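PDB 5CGZ: 4-oxalmesaconate hydratase from Pseudomonas putida, which hydrates the enol form of oxalomesaconic acid to 4-carboxy-4-hydroxy-2-oxoadipic acid, the third step of gallate degradation, with one zinc ion per subunit. Local coordinates for residues 7-12 against 121-126; 35-40 against 79-84. All coordinates share one frame; numbering follows the deposited sequence.

Interaction 1 (7-12 against 121-126). With ZN (zinc ion), chain C.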
ATOM      1  N   VAL A   7      -6.452 -24.524   9.606  1.00 30.75           N
ATOM      2  CA  VAL A   7      -5.756 -25.132   8.468  1.00 25.78           C
ATOM      3  C   VAL A   7      -4.257 -24.827   8.522  1.00 36.32           C
ATOM      4  O   VAL A   7      -3.822 -23.695   8.294  1.00 28.93           O
ATOM      5  CB  VAL A   7      -6.324 -24.657   7.134  1.00 30.72           C
ATOM      6  CG1 VAL A   7      -5.626 -25.375   5.980  1.00 29.94           C
ATOM      7  CG2 VAL A   7      -7.822 -24.917   7.093  1.00 29.15           C
ATOM      8  N   SER A   8      -3.489 -25.867   8.827  1.00 29.31           N
ATOM      9  CA  SER A   8      -2.060 -25.782   9.090  1.00 32.12           C
ATOM     10  C   SER A   8      -1.268 -26.345   7.901  1.00 34.54           C
ATOM     11  O   SER A   8      -1.505 -27.484   7.497  1.00 36.41           O
ATOM     12  CB  SER A   8      -1.759 -26.556  10.382  1.00 31.47           C
ATOM     13  OG  SER A   8      -0.413 -26.460  10.776  1.00 34.92           O
ATOM     14  N   ALA A   9      -0.354 -25.569   7.317  1.00 31.54           N
ATOM     15  CA  ALA A   9       0.395 -26.071   6.153  1.00 33.30           C
ATOM     16  C   ALA A   9       1.254 -27.287   6.520  1.00 33.91           C
ATOM     17  O   ALA A   9       1.283 -28.294   5.810  1.00 33.95           O
ATOM     18  CB  ALA A   9       1.276 -24.983   5.562  1.00 30.01           C
ATOM     19  N   HIS A  10       1.956 -27.161   7.636  1.00 32.14           N
ATOM     20  CA  HIS A  10       2.820 -28.208   8.153  1.00 35.61           C
ATOM     21  C   HIS A  10       2.309 -28.565   9.539  1.00 40.39           C
ATOM     22  O   HIS A  10       1.699 -27.729  10.201  1.00 39.16           O
ATOM     23  CB  HIS A  10       4.266 -27.722   8.191  1.00 28.85           C
ATOM     24  CG  HIS A  10       4.696 -27.045   6.925  1.00 37.65           C
ATOM     25  ND1 HIS A  10       4.971 -25.693   6.854  1.00 31.78           N
ATOM     26  CD2 HIS A  10       4.864 -27.527   5.670  1.00 30.80           C
ATOM     27  CE1 HIS A  10       5.311 -25.379   5.616  1.00 33.05           C
ATOM     28  NE2 HIS A  10       5.250 -26.474   4.875  1.00 32.46           N
ATOM     29  N   SER A  11       2.569 -29.785   9.987  1.00 34.68           N
ATOM     30  CA  SER A  11       1.945 -30.283  11.211  1.00 37.72           C
ATOM     31  C   SER A  11       2.256 -29.448  12.463  1.00 36.12           C
ATOM     32  O   SER A  11       1.412 -29.346  13.339  1.00 38.15           O
ATOM     33  CB  SER A  11       2.339 -31.752  11.446  1.00 37.00           C
ATOM     34  OG  SER A  11       3.746 -31.929  11.476  1.00 41.63           O
ATOM     35  N   ALA A  12       3.431 -28.824  12.547  1.00 33.02           N
ATOM     36  CA  ALA A  12       3.786 -28.072  13.760  1.00 38.51           C
ATOM     37  C   ALA A  12       3.163 -26.668  13.837  1.00 39.30           C
ATOM     38  O   ALA A  12       3.044 -26.079  14.917  1.00 35.01           O
ATOM     39  CB  ALA A  12       5.303 -27.963  13.886  1.00 38.38           C
ATOM     40  N   TYR A 121       6.878 -20.722   0.890  1.00 28.36           N
ATOM     41  CA  TYR A 121       5.818 -20.693  -0.116  1.00 33.45           C
ATOM     42  C   TYR A 121       4.625 -21.577   0.261  1.00 32.86           C
ATOM     43  O   TYR A 121       3.499 -21.325  -0.173  1.00 31.48           O
ATOM     44  CB  TYR A 121       6.379 -21.105  -1.489  1.00 34.04           C
ATOM     45  CG  TYR A 121       6.866 -19.919  -2.296  1.00 34.40           C
ATOM     46  CD1 TYR A 121       7.896 -19.113  -1.829  1.00 34.04           C
ATOM     47  CD2 TYR A 121       6.286 -19.597  -3.516  1.00 34.32           C
ATOM     48  CE1 TYR A 121       8.333 -18.014  -2.552  1.00 37.95           C
ATOM     49  CE2 TYR A 121       6.720 -18.505  -4.250  1.00 36.89           C
ATOM     50  CZ  TYR A 121       7.739 -17.717  -3.763  1.00 38.27           C
ATOM     51  OH  TYR A 121       8.160 -16.624  -4.485  1.00 32.71           O
ATOM     52  N   ASP A 122       4.859 -22.607   1.070  1.00 29.27           N
ATOM     53  CA  ASP A 122       3.767 -23.496   1.465  1.00 29.63           C
ATOM     54  C   ASP A 122       2.706 -22.771   2.310  1.00 32.96           C
ATOM     55  O   ASP A 122       1.525 -23.132   2.301  1.00 30.63           O
ATOM     56  CB  ASP A 122       4.298 -24.693   2.259  1.00 28.65           C
ATOM     57  CG  ASP A 122       5.199 -25.607   1.439  1.00 32.39           C
ATOM     58  OD1 ASP A 122       5.379 -25.391   0.217  1.00 32.83           O
ATOM     59  OD2 ASP A 122       5.728 -26.564   2.036  1.00 34.15           O
ATOM     60  N   HIS A 123       3.125 -21.759   3.058  1.00 27.48           N
ATOM     61  CA  HIS A 123       2.214 -21.142   4.022  1.00 29.89           C
ATOM     62  C   HIS A 123       1.051 -20.412   3.351  1.00 27.02           C
ATOM     63  O   HIS A 123      -0.102 -20.704   3.665  1.00 30.70           O
ATOM     64  CB  HIS A 123       2.989 -20.209   4.951  1.00 27.04           C
ATOM     65  CG  HIS A 123       3.814 -20.941   5.959  1.00 31.25           C
ATOM     66  ND1 HIS A 123       4.775 -20.326   6.736  1.00 31.97           N
ATOM     67  CD2 HIS A 123       3.820 -22.246   6.324  1.00 32.35           C
ATOM     68  CE1 HIS A 123       5.336 -21.218   7.530  1.00 34.63           C
ATOM     69  NE2 HIS A 123       4.774 -22.394   7.300  1.00 34.23           N
ATOM     70  N   PRO A 124       1.335 -19.484   2.411  1.00 29.62           N
ATOM     71  CA  PRO A 124       0.204 -18.840   1.720  1.00 31.04           C
ATOM     72  C   PRO A 124      -0.657 -19.834   0.931  1.00 34.19           C
ATOM     73  O   PRO A 124      -1.867 -19.634   0.820  1.00 30.35           O
ATOM     74  CB  PRO A 124       0.889 -17.833   0.772  1.00 30.26           C
ATOM     75  CG  PRO A 124       2.233 -17.572   1.399  1.00 33.07           C
ATOM     76  CD  PRO A 124       2.630 -18.899   2.010  1.00 29.78           C
ATOM     77  N   LEU A 125      -0.053 -20.885   0.382  1.00 28.97           N
ATOM     78  CA  LEU A 125      -0.849 -21.873  -0.340  1.00 27.94           C
ATOM     79  C   LEU A 125      -1.915 -22.465   0.584  1.00 30.47           C
ATOM     80  O   LEU A 125      -3.070 -22.613   0.198  1.00 29.56           O
ATOM     81  CB  LEU A 125       0.031 -22.980  -0.914  1.00 30.58           C
ATOM     82  CG  LEU A 125      -0.742 -24.144  -1.553  1.00 35.62           C
ATOM     83  CD1 LEU A 125      -1.679 -23.651  -2.657  1.00 26.48           C
ATOM     84  CD2 LEU A 125       0.235 -25.181  -2.097  1.00 31.36           C
ATOM     85  N   ALA A 126      -1.520 -22.782   1.814  1.00 28.70           N
ATOM     86  CA  ALA A 126      -2.455 -23.310   2.806  1.00 27.89           C
ATOM     87  C   ALA A 126      -3.622 -22.348   3.029  1.00 32.38           C
ATOM     88  O   ALA A 126      -4.783 -22.772   3.100  1.00 30.70           O
ATOM     89  CB  ALA A 126      -1.734 -23.582   4.131  1.00 27.20           C
TER
HETATM   90 ZN    ZN C 301       5.083 -24.272   8.342  1.00 35.03          ZN
HETATM   91  O   HOH W   1       6.780 -23.401   9.946  1.00 47.84           O
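H10 and H123 reach the same zinc ion from two different elements of the fold, H10 through ND1 at 2.1 Å and H123 through NE2 at 2.2 Å. Their side chains cross at about a right angle and the rings meet rim to rim, with planes 57° apart, so what joins them is the metal and not a stack. H10 CG, anti to the carbonyl carbon (chi1 -47°), starts the ring off toward the zinc ion and D122. D13 and E44 complete the protein ligands, and a water lies 2.5 Å from the zinc ion. Each imidazole is held by a second-shell carboxylate, H123 ND1 by D117 and H10 by D122. The bond from H10 NE2 to D122 OD2 is 2.9 Å long and almost straight (176°); it lies in the ring plane and uses the oxygen's anti lone pair. Backbone N-H groups of Y86 and M88 hold the two oxygens of this carboxylate. An alanine in place of D122 would probably leave H10 NE2 without its acceptor and the ring less firmly fixed in its rotation about the metal bond. A9 CB lies over the centre of one face of the H10 ring, touches the H123 rim and meets A126 CB at 3.6 Å. The contact thus sets the carboxyl end of strand 3-8, flanked by parallel strands 31-36 and 110-112 of the mixed sheet, against the N-terminal part of helix 122-138.

Interaction 2 (35-40 against 79-84)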
ATOM      1  N   VAL A  35      -6.812 -29.336  10.448  1.00 32.98           N
ATOM      2  CA  VAL A  35      -6.290 -30.025   9.274  1.00 32.48           C
ATOM      3  C   VAL A  35      -4.818 -29.653   9.079  1.00 35.74           C
ATOM      4  O   VAL A  35      -4.492 -28.474   8.912  1.00 32.70           O
ATOM      5  CB  VAL A  35      -7.056 -29.672   7.987  1.00 33.97           C
ATOM      6  CG1 VAL A  35      -6.357 -30.285   6.776  1.00 30.02           C
ATOM      7  CG2 VAL A  35      -8.502 -30.133   8.063  1.00 29.99           C
ATOM      8  N   CYS A  36      -3.939 -30.654   9.111  1.00 31.02           N
ATOM      9  CA  CYS A  36      -2.537 -30.483   8.734  1.00 32.56           C
ATOM     10  C   CYS A  36      -2.339 -30.968   7.308  1.00 33.03           C
ATOM     11  O   CYS A  36      -2.427 -32.166   7.044  1.00 33.95           O
ATOM     12  CB  CYS A  36      -1.613 -31.254   9.668  1.00 30.99           C
ATOM     13  SG  CYS A  36      -1.703 -30.762  11.390  1.00 35.53           S
ATOM     14  N   LEU A  37      -2.067 -30.049   6.389  1.00 29.88           N
ATOM     15  CA  LEU A  37      -1.996 -30.417   4.980  1.00 32.47           C
ATOM     16  C   LEU A  37      -0.790 -31.316   4.710  1.00 33.66           C
ATOM     17  O   LEU A  37      -0.849 -32.212   3.864  1.00 33.87           O
ATOM     18  CB  LEU A  37      -1.951 -29.167   4.095  1.00 30.79           C
ATOM     19  CG  LEU A  37      -3.206 -28.282   4.142  1.00 32.50           C
ATOM     20  CD1 LEU A  37      -2.978 -26.964   3.407  1.00 31.47           C
ATOM     21  CD2 LEU A  37      -4.416 -29.010   3.571  1.00 27.82           C
ATOM     22  N   SER A  38       0.297 -31.075   5.437  1.00 32.77           N
ATOM     23  CA  SER A  38       1.504 -31.889   5.317  1.00 33.53           C
ATOM     24  C   SER A  38       2.139 -32.004   6.693  1.00 35.76           C
ATOM     25  O   SER A  38       1.615 -31.456   7.656  1.00 37.84           O
ATOM     26  CB  SER A  38       2.490 -31.279   4.313  1.00 32.73           C
ATOM     27  OG  SER A  38       3.185 -30.185   4.894  1.00 34.55           O
ATOM     28  N   PHE A  39       3.264 -32.701   6.796  1.00 32.50           N
ATOM     29  CA  PHE A  39       3.921 -32.858   8.089  1.00 33.54           C
ATOM     30  C   PHE A  39       5.140 -31.954   8.251  1.00 38.82           C
ATOM     31  O   PHE A  39       5.794 -31.982   9.298  1.00 36.55           O
ATOM     32  CB  PHE A  39       4.350 -34.317   8.297  1.00 36.21           C
ATOM     33  CG  PHE A  39       3.200 -35.293   8.356  1.00 35.52           C
ATOM     34  CD1 PHE A  39       2.521 -35.517   9.546  1.00 36.43           C
ATOM     35  CD2 PHE A  39       2.817 -35.997   7.227  1.00 35.66           C
ATOM     36  CE1 PHE A  39       1.473 -36.417   9.607  1.00 37.18           C
ATOM     37  CE2 PHE A  39       1.767 -36.904   7.274  1.00 37.48           C
ATOM     38  CZ  PHE A  39       1.096 -37.119   8.464  1.00 36.29           C
ATOM     39  N   GLY A  40       5.458 -31.167   7.222  1.00 35.35           N
ATOM     40  CA  GLY A  40       6.695 -30.388   7.222  1.00 33.08           C
ATOM     41  C   GLY A  40       7.894 -31.323   7.202  1.00 35.16           C
ATOM     42  O   GLY A  40       8.975 -31.000   7.709  1.00 35.29           O
ATOM     43  N   GLU A  79      -6.605 -34.036  11.657  1.00 34.28           N
ATOM     44  CA  GLU A  79      -6.457 -34.982  10.557  1.00 36.20           C
ATOM     45  C   GLU A  79      -5.315 -34.536   9.659  1.00 41.16           C
ATOM     46  O   GLU A  79      -4.920 -33.364   9.678  1.00 34.96           O
ATOM     47  CB  GLU A  79      -7.760 -35.122   9.762  1.00 33.96           C
ATOM     48  CG  GLU A  79      -8.108 -33.936   8.894  1.00 33.96           C
ATOM     49  CD  GLU A  79      -9.448 -34.105   8.195  1.00 37.13           C
ATOM     50  OE1 GLU A  79     -10.443 -33.481   8.634  1.00 36.63           O
ATOM     51  OE2 GLU A  79      -9.509 -34.857   7.202  1.00 39.15           O
ATOM     52  N   PHE A  80      -4.790 -35.475   8.877  1.00 34.12           N
ATOM     53  CA  PHE A  80      -3.588 -35.245   8.085  1.00 33.47           C
ATOM     54  C   PHE A  80      -3.819 -35.541   6.604  1.00 38.89           C
ATOM     55  O   PHE A  80      -4.037 -36.690   6.238  1.00 39.15           O
ATOM     56  CB  PHE A  80      -2.447 -36.110   8.637  1.00 30.15           C
ATOM     57  CG  PHE A  80      -2.200 -35.901  10.103  1.00 36.80           C
ATOM     58  CD1 PHE A  80      -1.384 -34.866  10.542  1.00 34.16           C
ATOM     59  CD2 PHE A  80      -2.802 -36.721  11.046  1.00 35.64           C
ATOM     60  CE1 PHE A  80      -1.162 -34.660  11.892  1.00 36.61           C
ATOM     61  CE2 PHE A  80      -2.581 -36.521  12.399  1.00 35.90           C
ATOM     62  CZ  PHE A  80      -1.760 -35.488  12.822  1.00 35.70           C
ATOM     63  N   PHE A  81      -3.785 -34.517   5.751  1.00 31.70           N
ATOM     64  CA  PHE A  81      -3.995 -34.746   4.324  1.00 33.40           C
ATOM     65  C   PHE A  81      -2.773 -35.393   3.680  1.00 36.32           C
ATOM     66  O   PHE A  81      -2.890 -36.018   2.629  1.00 36.11           O
ATOM     67  CB  PHE A  81      -4.314 -33.444   3.575  1.00 31.18           C
ATOM     68  CG  PHE A  81      -5.750 -33.014   3.668  1.00 34.03           C
ATOM     69  CD1 PHE A  81      -6.582 -33.509   4.660  1.00 32.18           C
ATOM     70  CD2 PHE A  81      -6.268 -32.107   2.752  1.00 31.75           C
ATOM     71  CE1 PHE A  81      -7.907 -33.100   4.742  1.00 37.12           C
ATOM     72  CE2 PHE A  81      -7.585 -31.696   2.827  1.00 31.15           C
ATOM     73  CZ  PHE A  81      -8.407 -32.190   3.828  1.00 30.90           C
ATOM     74  N   ASP A  82      -1.605 -35.202   4.290  1.00 31.47           N
ATOM     75  CA  ASP A  82      -0.353 -35.757   3.775  1.00 32.20           C
ATOM     76  C   ASP A  82      -0.109 -35.482   2.286  1.00 38.94           C
ATOM     77  O   ASP A  82       0.111 -36.419   1.511  1.00 38.66           O
ATOM     78  CB  ASP A  82      -0.321 -37.271   4.028  1.00 36.47           C
ATOM     79  CG  ASP A  82       1.052 -37.889   3.758  1.00 44.18           C
ATOM     80  OD1 ASP A  82       2.075 -37.176   3.849  1.00 42.43           O
ATOM     81  OD2 ASP A  82       1.107 -39.093   3.447  1.00 47.54           O
ATOM     82  N   ILE A  83      -0.123 -34.213   1.874  1.00 35.46           N
ATOM     83  CA  ILE A  83       0.090 -33.908   0.458  1.00 35.32           C
ATOM     84  C   ILE A  83       1.531 -33.501   0.132  1.00 33.01           C
ATOM     85  O   ILE A  83       1.853 -33.250  -1.031  1.00 36.93           O
ATOM     86  CB  ILE A  83      -0.854 -32.790  -0.048  1.00 35.97           C
ATOM     87  CG1 ILE A  83      -0.553 -31.457   0.657  1.00 35.20           C
ATOM     88  CG2 ILE A  83      -2.326 -33.206   0.121  1.00 36.19           C
ATOM     89  CD1 ILE A  83      -1.418 -30.288   0.147  1.00 31.76           C
ATOM     90  N   GLY A  84       2.393 -33.439   1.143  1.00 33.50           N
ATOM     91  CA  GLY A  84       3.804 -33.151   0.915  1.00 34.09           C
ATOM     92  C   GLY A  84       4.179 -31.679   1.027  1.00 34.38           C
ATOM     93  O   GLY A  84       3.427 -30.803   0.589  1.00 37.13           O
TER
HETATM   94  O   HOH W   2      -0.332 -34.191   6.672  1.00 33.85           O
HETATM   95  O   HOH W   3       2.820 -34.487   3.820  1.00 36.01           O
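V35 and F81 pack on the closely fitted side of this contact: CG1 of V35, anti to the backbone N (chi1 173°), is thereby set over the phenylalanine face, 3.9 Å from the ring centroid, in a CH-pi contact. Next to it L37 runs alongside F81, CD2 to CD2 at 3.7 Å; V101 of helix 92-105 covers V35 and F81, while L37 also meets helix 122-138. Between the side chains the backbones pair as parallel strands of the Rossmann-like sheet, C36 N to E79 O and F81 N to C36 O, and both segments then continue as loop. I83 N bonds to L37 O at 2.9 Å, carrying the pairing further along. On the other face, with C36 and F80, the fit is looser: the F39 and F80 rings are nearly parallel (19°) but strongly offset, with little mutual cover, although F39 CE1 comes within 3.4 Å of F80 CD1. Water enters here. One molecule bridges C36 O and D82 N and lies over a face of F39 toward its rim; another links D82 OD1 to G84 N. D82 OD1 lies at the F39 edge, 3.4 Å from CE2, and forms a salt bridge with K60 of helix 56-74.

From the N terminus, strand 3-8 leads into 7-12, whose partner 121-126 follows after 108 intervening residues, so interaction 1 closes a long loop. Inside that loop the chain passes through helix 13-27 and strand 31-36 to reach 35-40, then through helices 46-50 and 56-74 to 79-84, where interaction 2 closes a shorter one. The second contact is therefore nested in the first, without crossing. They meet on neighbouring strands 3-8 and 31-36 and at the residues that follow: S8 N lies 2.8 Å from V35 O, and S38 OG is the same distance from A9 O. Together they tie strand 76-80, outermost within this chain, through 31-36 and 3-8, to helix 122-138 and the zinc site.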